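Local coordinates for cellulosomal scaffoldin adaptor protein B (Acetivibrio cellulolyticus, PDB 3FNK) that carries a type II cohesin module, a beta-sandwich unit that binds dockerin modules and so joins components of the cellulosome, at residues 33-38 / 115-120; 145-150 / 164-169; 41-46 / 95-100. All coordinates share one frame; numbering follows the deposited sequence.

The cohesin fold is a sandwich of two beta sheets, and the three contacts sample each sheet and the junction between them. Interaction 1 joins the ends of strands 26-34 and 118-127 in the mixed sheet; interaction 3 pairs strands 39-47 and 95-102 in the antiparallel one. Interaction 2 sets the turn before strand 150-154 of the antiparallel sheet against strand 165-167 of the mixed sheet. Along the chain, interaction 3 falls within the span of interaction 1, and interaction 2 follows both. Their centres lie 11 to 15 Å apart, yet L120 packs on Y42, I36 on Y164, and G149 O probably hydrogen-bonds N45 N, so together they tie the two sheets of the sandwich to each other.

Interaction 1 of 3, residues 33-38 / 115-120; sequences INKITN and EETGTL
I33 and G118 form an antiparallel hydrogen-bonded pair where the end of strand 26-34 meets the start of strand 118-127 in the mixed sheet of the cohesin sandwich. Two backbone bonds close the pair, I33 N to G118 O at 2.8 Å and G118 N to I33 O at 3.0 Å. Glycine suits the site: with its phi of 154°, a side chain would be jammed against the preceding carbonyl oxygen. On the buried face, the branches of I33 and L120 cross at about a right angle, with I33 CG2 3.8 Å from L120 CD1; L120 also rests on F39 and Y42 of the neighbouring sheet.

Beyond this pair the contact continues through an irregular turn. K35 has positive phi and psi, and its amide N gives a hydrogen bond to T117 OG1 at 2.9 Å, while I36 N bonds to E116 O at 2.9 Å, nearly straight. The methyl T117 CG2 lies 3.5 Å from N34 OD1, and the other end of that amide, N34 ND2, is held by A9 O.

E116 runs alongside T37 and N38 with its chain extended beyond CG. Its CB and CG pass close over the I36 carbonyl oxygen. The carboxylate then takes N38 N on the anti side of OE2, 2.8 Å away and 24° out of the carboxylate plane.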
loop_
_atom_site.group_PDB
_atom_site.type_symbol
_atom_site.label_atom_id
_atom_site.label_comp_id
_atom_site.label_asym_id
_atom_site.label_seq_id
_atom_site.Cartn_x
_atom_site.Cartn_y
_atom_site.Cartn_z
ATOM N N ILE A 33 4.636 6.857 -1.250
ATOM C CA ILE A 33 4.227 8.127 -0.702
ATOM C C ILE A 33 5.154 9.218 -1.187
ATOM O O ILE A 33 6.273 8.963 -1.626
ATOM C CB ILE A 33 4.221 8.158 0.839
ATOM C CG1 ILE A 33 5.559 7.643 1.421
ATOM C CG2 ILE A 33 3.065 7.369 1.379
ATOM C CD1 ILE A 33 5.828 8.101 2.938
ATOM N N ASN A 34 4.649 10.444 -1.074
ATOM C CA ASN A 34 5.371 11.616 -1.484
ATOM C C ASN A 34 5.166 12.676 -0.447
ATOM O O ASN A 34 4.019 13.059 -0.134
ATOM C CB ASN A 34 4.907 12.104 -2.880
ATOM C CG ASN A 34 5.786 13.236 -3.420
ATOM O OD1 ASN A 34 6.998 13.084 -3.519
ATOM N ND2 ASN A 34 5.182 14.400 -3.681
ATOM N N LYS A 35 6.294 13.114 0.101
ATOM C CA LYS A 35 6.392 14.239 1.028
ATOM C C LYS A 35 5.437 14.182 2.225
ATOM O O LYS A 35 4.663 15.116 2.493
ATOM C CB LYS A 35 6.306 15.571 0.279
ATOM C CG LYS A 35 7.486 15.792 -0.644
ATOM C CD LYS A 35 7.658 17.293 -0.963
ATOM C CE LYS A 35 6.666 17.736 -1.963
ATOM N NZ LYS A 35 6.763 19.207 -2.368
ATOM N N ILE A 36 5.519 13.071 2.952
ATOM C CA ILE A 36 4.769 12.913 4.183
ATOM C C ILE A 36 5.719 13.270 5.328
ATOM O O ILE A 36 6.731 12.590 5.544
ATOM C CB ILE A 36 4.194 11.476 4.330
ATOM C CG1 ILE A 36 3.353 11.076 3.098
ATOM C CG2 ILE A 36 3.368 11.334 5.638
ATOM C CD1 ILE A 36 2.102 11.923 2.795
ATOM N N THR A 37 5.397 14.335 6.059
ATOM C CA THR A 37 6.287 14.919 7.065
ATOM C C THR A 37 6.536 13.951 8.236
ATOM O O THR A 37 5.584 13.520 8.900
ATOM C CB THR A 37 5.658 16.224 7.602
ATOM O OG1 THR A 37 5.493 17.131 6.501
ATOM C CG2 THR A 37 6.559 16.884 8.632
ATOM N N ASN A 38 7.809 13.624 8.476
ATOM C CA ASN A 38 8.206 12.791 9.619
ATOM C C ASN A 38 7.516 11.431 9.675
ATOM O O ASN A 38 7.238 10.902 10.746
ATOM C CB ASN A 38 8.038 13.609 10.919
ATOM C CG ASN A 38 9.052 14.774 11.008
ATOM O OD1 ASN A 38 10.111 14.707 10.401
ATOM N ND2 ASN A 38 8.712 15.838 11.746
ATOM N N GLU A 115 12.059 9.595 6.832
ATOM C CA GLU A 115 11.766 9.010 5.555
ATOM C C GLU A 115 10.422 9.555 5.082
ATOM O O GLU A 115 9.385 9.187 5.652
ATOM C CB GLU A 115 11.692 7.482 5.697
ATOM C CG GLU A 115 12.925 6.863 6.330
ATOM C CD GLU A 115 12.794 5.329 6.578
ATOM O OE1 GLU A 115 13.719 4.767 7.165
ATOM O OE2 GLU A 115 11.783 4.692 6.229
ATOM N N GLU A 116 10.418 10.404 4.052
ATOM C CA GLU A 116 9.197 11.157 3.698
ATOM C C GLU A 116 8.649 10.829 2.309
ATOM O O GLU A 116 7.476 11.089 2.001
ATOM C CB GLU A 116 9.400 12.672 3.934
ATOM C CG GLU A 116 9.918 13.027 5.385
ATOM C CD GLU A 116 9.980 14.522 5.675
ATOM O OE1 GLU A 116 10.343 15.277 4.743
ATOM O OE2 GLU A 116 9.676 14.950 6.818
ATOM N N THR A 117 9.498 10.216 1.489
ATOM C CA THR A 117 9.144 9.917 0.109
ATOM C C THR A 117 9.733 8.579 -0.299
ATOM O O THR A 117 10.911 8.363 -0.132
ATOM C CB THR A 117 9.649 11.032 -0.844
ATOM O OG1 THR A 117 9.037 12.272 -0.467
ATOM C CG2 THR A 117 9.267 10.696 -2.317
ATOM N N GLY A 118 8.901 7.686 -0.827
ATOM C CA GLY A 118 9.372 6.409 -1.281
ATOM C C GLY A 118 8.315 5.324 -1.255
ATOM O O GLY A 118 7.141 5.552 -0.924
ATOM N N THR A 119 8.744 4.122 -1.593
ATOM C CA THR A 119 7.797 3.014 -1.643
ATOM C C THR A 119 7.661 2.349 -0.248
ATOM O O THR A 119 8.625 2.294 0.528
ATOM C CB THR A 119 8.228 1.977 -2.677
ATOM O OG1 THR A 119 9.507 1.490 -2.292
ATOM C CG2 THR A 119 8.325 2.632 -4.071
ATOM N N LEU A 120 6.459 1.828 0.005
ATOM C CA LEU A 120 6.056 1.281 1.298
ATOM C C LEU A 120 5.838 -0.217 1.291
ATOM O O LEU A 120 6.050 -0.879 2.299
ATOM C CB LEU A 120 4.749 1.954 1.784
ATOM C CG LEU A 120 4.752 3.473 2.021
ATOM C CD1 LEU A 120 3.476 3.841 2.732
ATOM C CD2 LEU A 120 5.958 3.915 2.840
#

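Interaction 2 of 3, residues 145-150 / 164-169; sequences NGITGT and YFVIQP
Y164 and T150 run past one another head to tail, which brings the phenol oxygen to the threonine hydroxyl: Y164 OH lies 2.8 Å from T150 OG1. That hydroxyl sits at the edge of the tyrosine ring, in its plane. A first torsion of 74° places T150 OG1 between the backbone N and the carbonyl carbon, where it also donates to I147 O at 2.7 Å, within the plane of that carbonyl. The phenol proton itself is not assigned.

I147 meets the same tyrosine end-on. Its CD1 stands 3.7 Å from Y164 OH and obliquely off the ring, near CE2. V166, whose side chain points toward the turn, is wedged among the turn residues: its CG2 reaches I147 O at 3.4 Å and packs against the CG2 methyls of I147 and T150, while its CG1 meets T148 CG2 at 3.9 Å. Farther along, T148 CG2 comes against the NE2 end of the bent Q168 chain, whose OE1 accepts from F137 N.

T148 and G149 both have positive phi and form a type I' turn whose own bond, T150 N to I147 O, is weak, while I147 N to T150 O at 2.7 Å is the firmer one. By packing on V166 the turn brings strand 165-167 of one sheet against the start of strand 150-154 of the other, where V166 and T150 also touch F137. T150 OG1 gives its proton to I147 O, which would leave it able to accept from Y164 OH, so two polar groups are flanked by the methyls of I147 and V166.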
loop_
_atom_site.group_PDB
_atom_site.type_symbol
_atom_site.label_atom_id
_atom_site.label_comp_id
_atom_site.label_asym_id
_atom_site.label_seq_id
_atom_site.Cartn_x
_atom_site.Cartn_y
_atom_site.Cartn_z
ATOM N N ASN A 145 -11.067 6.239 11.504
ATOM C CA ASN A 145 -10.272 7.398 11.132
ATOM C C ASN A 145 -9.613 7.307 9.749
ATOM O O ASN A 145 -8.849 8.207 9.391
ATOM C CB ASN A 145 -9.213 7.674 12.208
ATOM C CG ASN A 145 -9.826 7.923 13.586
ATOM O OD1 ASN A 145 -10.759 8.724 13.749
ATOM N ND2 ASN A 145 -9.292 7.231 14.585
ATOM N N GLY A 146 -9.875 6.250 8.983
ATOM C CA GLY A 146 -9.208 6.084 7.662
ATOM C C GLY A 146 -9.472 7.247 6.699
ATOM O O GLY A 146 -10.600 7.617 6.522
ATOM N N ILE A 147 -8.434 7.837 6.105
ATOM C CA ILE A 147 -8.633 8.825 5.057
ATOM C C ILE A 147 -8.641 8.049 3.763
ATOM O O ILE A 147 -7.566 7.627 3.256
ATOM C CB ILE A 147 -7.501 9.914 5.053
ATOM C CG1 ILE A 147 -7.571 10.730 6.350
ATOM C CG2 ILE A 147 -7.575 10.800 3.746
ATOM C CD1 ILE A 147 -6.359 11.672 6.624
ATOM N N THR A 148 -9.845 7.805 3.236
ATOM C CA THR A 148 -9.976 6.985 2.021
ATOM C C THR A 148 -9.130 5.690 2.118
ATOM O O THR A 148 -8.327 5.377 1.248
ATOM C CB THR A 148 -9.627 7.797 0.741
ATOM O OG1 THR A 148 -10.310 9.058 0.779
ATOM C CG2 THR A 148 -10.036 7.032 -0.508
ATOM N N GLY A 149 -9.326 4.950 3.205
ATOM C CA GLY A 149 -8.672 3.659 3.394
ATOM C C GLY A 149 -7.207 3.761 3.825
ATOM O O GLY A 149 -6.463 2.799 3.675
ATOM N N THR A 150 -6.772 4.925 4.306
ATOM C CA THR A 150 -5.359 5.115 4.661
ATOM C C THR A 150 -5.216 5.787 6.025
ATOM O O THR A 150 -5.950 6.727 6.376
ATOM C CB THR A 150 -4.530 5.965 3.612
ATOM O OG1 THR A 150 -4.889 7.349 3.706
ATOM C CG2 THR A 150 -4.693 5.464 2.169
ATOM N N TYR A 164 -2.707 15.474 2.924
ATOM C CA TYR A 164 -2.223 14.698 1.792
ATOM C C TYR A 164 -3.396 14.147 0.976
ATOM O O TYR A 164 -4.487 14.010 1.506
ATOM C CB TYR A 164 -1.253 13.573 2.225
ATOM C CG TYR A 164 -1.913 12.452 3.049
ATOM C CD1 TYR A 164 -2.461 11.324 2.411
ATOM C CD2 TYR A 164 -2.023 12.545 4.449
ATOM C CE1 TYR A 164 -3.078 10.299 3.153
ATOM C CE2 TYR A 164 -2.638 11.508 5.211
ATOM C CZ TYR A 164 -3.157 10.402 4.550
ATOM O OH TYR A 164 -3.759 9.371 5.248
ATOM N N PHE A 165 -3.120 13.792 -0.274
ATOM C CA PHE A 165 -4.086 13.211 -1.196
ATOM C C PHE A 165 -3.923 11.713 -1.278
ATOM O O PHE A 165 -2.817 11.216 -1.214
ATOM C CB PHE A 165 -3.880 13.798 -2.609
ATOM C CG PHE A 165 -4.187 15.284 -2.683
ATOM C CD1 PHE A 165 -3.187 16.224 -2.432
ATOM C CD2 PHE A 165 -5.491 15.731 -2.979
ATOM C CE1 PHE A 165 -3.477 17.618 -2.478
ATOM C CE2 PHE A 165 -5.804 17.113 -3.025
ATOM C CZ PHE A 165 -4.783 18.056 -2.792
ATOM N N VAL A 166 -5.025 10.999 -1.425
ATOM C CA VAL A 166 -4.983 9.556 -1.738
ATOM C C VAL A 166 -5.271 9.437 -3.235
ATOM O O VAL A 166 -6.379 9.729 -3.640
ATOM C CB VAL A 166 -6.061 8.800 -0.904
ATOM C CG1 VAL A 166 -6.196 7.363 -1.343
ATOM C CG2 VAL A 166 -5.745 8.907 0.640
ATOM N N ILE A 167 -4.285 9.059 -4.048
ATOM C CA ILE A 167 -4.460 9.056 -5.494
ATOM C C ILE A 167 -4.732 7.611 -5.900
ATOM O O ILE A 167 -3.868 6.771 -5.759
ATOM C CB ILE A 167 -3.221 9.615 -6.234
ATOM C CG1 ILE A 167 -2.945 11.062 -5.783
ATOM C CG2 ILE A 167 -3.401 9.532 -7.777
ATOM C CD1 ILE A 167 -1.575 11.680 -6.223
ATOM N N GLN A 168 -5.959 7.331 -6.321
ATOM C CA GLN A 168 -6.375 5.970 -6.723
ATOM C C GLN A 168 -5.623 5.532 -7.977
ATOM O O GLN A 168 -5.326 6.360 -8.829
ATOM C CB GLN A 168 -7.889 5.908 -6.906
ATOM C CG GLN A 168 -8.688 6.406 -5.703
ATOM C CD GLN A 168 -8.719 5.415 -4.561
ATOM O OE1 GLN A 168 -8.041 4.395 -4.589
ATOM N NE2 GLN A 168 -9.506 5.719 -3.540
ATOM N N PRO A 169 -5.263 4.244 -8.081
ATOM C CA PRO A 169 -4.285 3.831 -9.103
ATOM C C PRO A 169 -4.732 3.798 -10.563
ATOM O O PRO A 169 -3.871 3.811 -11.453
ATOM C CB PRO A 169 -3.911 2.407 -8.677
ATOM C CG PRO A 169 -5.060 1.951 -7.869
ATOM C CD PRO A 169 -5.570 3.147 -7.149
#

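Interaction 3 of 3, residues 41-46 / 95-100; sequences GYQVNI and ILNLSR. With EDO (1,2-ethanediol), chain D.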
loop_
_atom_site.group_PDB
_atom_site.type_symbol
_atom_site.label_atom_id
_atom_site.label_comp_id
_atom_site.label_asym_id
_atom_site.label_seq_id
_atom_site.Cartn_x
_atom_site.Cartn_y
_atom_site.Cartn_z
ATOM N N GLY A 41 4.988 5.228 9.666
ATOM C CA GLY A 41 4.192 3.995 9.491
ATOM C C GLY A 41 2.858 4.208 8.809
ATOM O O GLY A 41 2.371 5.338 8.710
ATOM N N TYR A 42 2.269 3.130 8.307
ATOM C CA TYR A 42 1.037 3.208 7.519
ATOM C C TYR A 42 0.131 2.074 7.850
ATOM O O TYR A 42 0.600 0.965 8.205
ATOM C CB TYR A 42 1.310 3.084 6.017
ATOM C CG TYR A 42 1.747 1.666 5.539
ATOM C CD1 TYR A 42 0.797 0.697 5.180
ATOM C CD2 TYR A 42 3.084 1.322 5.463
ATOM C CE1 TYR A 42 1.168 -0.598 4.779
ATOM C CE2 TYR A 42 3.495 0.007 5.003
ATOM C CZ TYR A 42 2.528 -0.922 4.685
ATOM O OH TYR A 42 2.902 -2.176 4.245
ATOM N N GLN A 43 -1.160 2.341 7.701
ATOM C CA GLN A 43 -2.127 1.289 7.559
ATOM C C GLN A 43 -2.925 1.615 6.299
ATOM O O GLN A 43 -3.359 2.758 6.143
ATOM C CB GLN A 43 -3.052 1.206 8.763
ATOM C CG GLN A 43 -4.034 0.046 8.601
ATOM C CD GLN A 43 -5.091 0.076 9.689
ATOM O OE1 GLN A 43 -5.210 1.057 10.411
ATOM N NE2 GLN A 43 -5.850 -1.001 9.815
ATOM N N VAL A 44 -3.124 0.628 5.427
ATOM C CA VAL A 44 -3.990 0.837 4.245
ATOM C C VAL A 44 -4.932 -0.309 4.011
ATOM O O VAL A 44 -4.572 -1.450 4.220
ATOM C CB VAL A 44 -3.173 1.050 2.939
ATOM C CG1 VAL A 44 -2.367 2.324 3.027
ATOM C CG2 VAL A 44 -2.271 -0.143 2.638
ATOM N N ASN A 45 -6.126 0.011 3.531
ATOM C CA ASN A 45 -7.163 -0.971 3.245
ATOM C C ASN A 45 -7.411 -0.928 1.720
ATOM O O ASN A 45 -7.683 0.144 1.149
ATOM C CB ASN A 45 -8.417 -0.607 4.024
ATOM C CG ASN A 45 -9.405 -1.742 4.099
ATOM O OD1 ASN A 45 -9.135 -2.781 4.713
ATOM N ND2 ASN A 45 -10.579 -1.551 3.487
ATOM N N ILE A 46 -7.256 -2.072 1.071
ATOM C CA ILE A 46 -7.237 -2.171 -0.372
ATOM C C ILE A 46 -8.401 -3.061 -0.814
ATOM O O ILE A 46 -8.642 -4.139 -0.216
ATOM C CB ILE A 46 -5.870 -2.707 -0.845
ATOM C CG1 ILE A 46 -4.782 -1.705 -0.507
ATOM C CG2 ILE A 46 -5.859 -2.988 -2.346
ATOM C CD1 ILE A 46 -3.405 -2.202 -0.790
ATOM N N ILE A 95 -10.388 -8.042 -0.032
ATOM C CA ILE A 95 -9.956 -7.006 0.915
ATOM C C ILE A 95 -8.586 -7.346 1.496
ATOM O O ILE A 95 -8.403 -8.407 2.071
ATOM C CB ILE A 95 -10.996 -6.760 2.058
ATOM C CG1 ILE A 95 -12.253 -6.087 1.523
ATOM C CG2 ILE A 95 -10.440 -5.806 3.108
ATOM C CD1 ILE A 95 -13.453 -6.375 2.325
ATOM N N LEU A 96 -7.639 -6.439 1.313
ATOM C CA LEU A 96 -6.353 -6.500 1.971
ATOM C C LEU A 96 -6.221 -5.345 2.942
ATOM O O LEU A 96 -6.604 -4.220 2.621
ATOM C CB LEU A 96 -5.196 -6.401 0.969
ATOM C CG LEU A 96 -5.094 -7.366 -0.222
ATOM C CD1 LEU A 96 -3.807 -7.126 -0.997
ATOM C CD2 LEU A 96 -5.145 -8.802 0.250
ATOM N N ASN A 97 -5.658 -5.636 4.116
ATOM C CA ASN A 97 -5.336 -4.633 5.098
ATOM C C ASN A 97 -3.916 -4.911 5.632
ATOM O O ASN A 97 -3.642 -5.989 6.222
ATOM C CB ASN A 97 -6.413 -4.579 6.184
ATOM C CG ASN A 97 -6.322 -3.334 7.019
ATOM O OD1 ASN A 97 -5.428 -3.216 7.857
ATOM N ND2 ASN A 97 -7.233 -2.388 6.801
ATOM N N LEU A 98 -3.027 -3.937 5.390
ATOM C CA LEU A 98 -1.609 -4.050 5.620
ATOM C C LEU A 98 -1.156 -2.889 6.495
ATOM O O LEU A 98 -1.567 -1.728 6.286
ATOM C CB LEU A 98 -0.845 -3.884 4.309
ATOM C CG LEU A 98 -1.381 -4.467 2.999
ATOM C CD1 LEU A 98 -0.587 -3.907 1.836
ATOM C CD2 LEU A 98 -1.224 -5.975 3.033
ATOM N N SER A 99 -0.270 -3.196 7.433
ATOM C CA SER A 99 0.316 -2.195 8.315
ATOM C C SER A 99 1.763 -2.487 8.526
ATOM O O SER A 99 2.150 -3.629 8.751
ATOM C CB SER A 99 -0.340 -2.191 9.680
ATOM O OG SER A 99 -1.712 -2.022 9.586
ATOM N N ARG A 100 2.556 -1.430 8.483
ATOM C CA ARG A 100 3.931 -1.477 8.872
ATOM C C ARG A 100 4.303 -0.164 9.550
ATOM O O ARG A 100 4.041 0.927 8.980
ATOM C CB ARG A 100 4.797 -1.735 7.635
ATOM C CG ARG A 100 6.244 -1.969 7.962
ATOM C CD ARG A 100 7.094 -2.371 6.749
ATOM N NE ARG A 100 8.490 -2.562 7.161
ATOM C CZ ARG A 100 9.133 -3.741 7.227
ATOM N NH1 ARG A 100 8.507 -4.883 6.912
ATOM N NH2 ARG A 100 10.424 -3.780 7.594
HETATM C C1 EDO D . -2.907 -5.005 10.115
HETATM O O1 EDO D . -3.210 -4.241 8.939
HETATM C C2 EDO D . -4.179 -5.145 10.916
HETATM O O2 EDO D . -4.377 -3.975 11.696
#
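Q43 and N97 both turn CG anti to the backbone N (chi1 -178° and -165°), which carries their amides toward each other across the strand pair. Q43 NE2 reaches N97 OD1 at 3.0 Å, almost straight, in the carbonyl plane and on a lone pair. The opposite end of the same amide, N97 ND2, donates to N45 OD1 at 2.9 Å, and N45 ND2 continues to E138 O, so a polar chain crosses this face. An ethanediol, probably from the crystallisation liquor, adds a second bond to N97 OD1 through its O1 at 2.7 Å; S99 OG lies 2.8 Å from that O1.

On the other face, with Y42 CG between the backbone N and the carbonyl carbon (chi1 71°), the ring folds back over the neighbouring strand. R100 N lies over the centre of the Y42 ring, 3.8 Å above its plane, L98 CB lies at the ring edge, and R100 CB approaches Y42 CE2 at 3.4 Å.

Six backbone bonds tie Y42, V44 and I46 to R100, L98 and L96. V44 rests on I12 and L98 on V123, of the opposing sheet. This antiparallel ladder is characteristic of the cohesin jelly-roll sandwich, in the sheet that meets dockerin in related complexes.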